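Local coordinates for probable threonyl-tRNA synthetase 1 (Aeropyrum pernix, PDB 3A32) that catalyses the attachment of threonine to tRNA(Thr) in two steps, activating threonine with ATP and then transferring it, and lacks a cis-editing domain, at the interface of chains A and B. Numbering follows the deposited sequence. Chains: chain A/B, Probable threonyl-tRNA synthetase 1.

The interface of chains A and B. Residues chain A 37-38, 41, 96, 146, 158; chain B 78, 100-101, 105.
The backbone carbonyl oxygen of A:Glu146 is gripped twice by A:Arg158, whose guanidinium also meets B:Ile100 and B:Glu101 across the dimer interface of this class II synthetase. NH2 of A:Arg158 donates to A:Glu146 O at 2.8 Å and NE donates at 3.0 Å. Both bonds lie in the carbonyl plane and nearly in the guanidinium plane. This side-on grip fixes how the flat group is turned. The A:Arg158 chain is extended from CG to NE (chi3 -179°), which carries the guanidinium out to the partner. B:Ile100 CG2 sits over the centre of one guanidinium face, 3.6 Å from A:Arg158 CZ. The carboxylate of B:Glu101 stands nearly perpendicular to the guanidinium, and its OE2 makes a long salt bridge of 3.8 Å to A:Arg158 NH2. An alanine in place of A:Arg158 would probably leave B:Glu101 without its opposite charge, A:Glu146 O without these two donors and B:Ile100 CG2 without its flat partner. The CG1-CD1 branch of B:Ile100 comes in above the plane of the A:Tyr96 ring, just beyond its rim, with CD1 3.4 Å from CE1. CD1 also caps one face of the B:Phe105 ring, and B:Ser78 CA lies over the opposite face. Held between them, B:Phe105 presents its CZ tip to A:Gly38 CA at 3.6 Å. Beside it, B:Ser78 N gives a weak hydrogen bond of 3.3 Å to A:Thr37 O.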
# COMPACT_ATOMS: atom_id res chain seq x y z
N THR A 37 17.72 -0.98 -15.45
CA THR A 37 17.23 -0.42 -14.20
C THR A 37 18.22 0.55 -13.50
O THR A 37 17.78 1.41 -12.71
CB THR A 37 16.95 -1.52 -13.16
OG1 THR A 37 18.18 -1.93 -12.53
CG2 THR A 37 16.19 -2.73 -13.80
N GLY A 38 19.53 0.40 -13.72
CA GLY A 38 20.51 1.03 -12.85
C GLY A 38 20.83 0.17 -11.63
O GLY A 38 19.99 -0.62 -11.19
N VAL A 41 18.87 -0.38 -7.52
CA VAL A 41 17.43 -0.15 -7.60
C VAL A 41 16.69 -1.50 -7.60
O VAL A 41 16.45 -2.09 -8.66
CB VAL A 41 17.04 0.64 -8.88
CG1 VAL A 41 15.55 0.99 -8.88
CG2 VAL A 41 17.91 1.93 -8.99
N TYR A 96 18.93 13.28 -4.72
CA TYR A 96 18.73 13.33 -6.15
C TYR A 96 17.95 14.61 -6.50
O TYR A 96 16.79 14.79 -6.09
CB TYR A 96 18.02 12.07 -6.65
CG TYR A 96 18.79 10.79 -6.36
CD1 TYR A 96 20.13 10.63 -6.79
CD2 TYR A 96 18.17 9.72 -5.71
CE1 TYR A 96 20.82 9.43 -6.55
CE2 TYR A 96 18.84 8.54 -5.48
CZ TYR A 96 20.17 8.40 -5.89
OH TYR A 96 20.84 7.22 -5.64
N GLU A 146 23.72 6.72 -3.45
CA GLU A 146 24.84 5.87 -3.05
C GLU A 146 25.77 5.67 -4.23
O GLU A 146 25.29 5.44 -5.33
CB GLU A 146 24.39 4.49 -2.56
CG GLU A 146 23.41 4.55 -1.39
CD GLU A 146 24.09 4.81 -0.06
OE1 GLU A 146 25.33 4.78 -0.00
OE2 GLU A 146 23.38 5.03 0.92
N ARG A 158 19.69 2.51 -3.47
CA ARG A 158 19.33 3.88 -3.80
C ARG A 158 17.87 4.27 -3.53
O ARG A 158 17.56 5.45 -3.44
CB ARG A 158 19.66 4.12 -5.28
CG ARG A 158 21.17 4.26 -5.52
CD ARG A 158 21.56 4.25 -7.00
NE ARG A 158 23.01 4.38 -7.03
CZ ARG A 158 23.79 4.11 -8.07
NH1 ARG A 158 23.29 3.67 -9.24
NH2 ARG A 158 25.06 4.33 -7.94
N SER B 78 17.23 3.95 -14.68
CA SER B 78 18.14 4.45 -15.70
C SER B 78 17.28 4.84 -16.86
O SER B 78 16.30 4.13 -17.17
CB SER B 78 19.12 3.35 -16.14
OG SER B 78 19.84 3.67 -17.34
N ILE B 100 23.28 10.25 -11.70
CA ILE B 100 24.09 9.46 -10.74
C ILE B 100 25.16 8.92 -11.73
O ILE B 100 24.97 7.90 -12.38
CB ILE B 100 23.28 8.23 -10.15
CG1 ILE B 100 21.82 8.58 -9.77
CG2 ILE B 100 24.04 7.62 -9.00
CD1 ILE B 100 20.96 7.40 -9.28
N GLU B 101 26.30 9.52 -11.90
CA GLU B 101 27.52 9.49 -11.16
C GLU B 101 28.02 9.53 -12.60
O GLU B 101 28.61 8.58 -13.07
CB GLU B 101 27.81 8.06 -10.65
CG GLU B 101 28.55 7.99 -9.34
CD GLU B 101 28.57 6.58 -8.74
OE1 GLU B 101 28.95 5.60 -9.41
OE2 GLU B 101 28.22 6.47 -7.54
N PHE B 105 19.28 9.19 -15.04
CA PHE B 105 18.16 8.48 -14.40
C PHE B 105 16.96 9.36 -14.53
O PHE B 105 17.11 10.57 -14.74
CB PHE B 105 18.43 8.26 -12.92
CG PHE B 105 19.19 6.98 -12.62
CD1 PHE B 105 18.54 5.90 -12.06
CD2 PHE B 105 20.57 6.86 -12.96
CE1 PHE B 105 19.25 4.68 -11.76
CE2 PHE B 105 21.28 5.67 -12.70
CZ PHE B 105 20.62 4.58 -12.07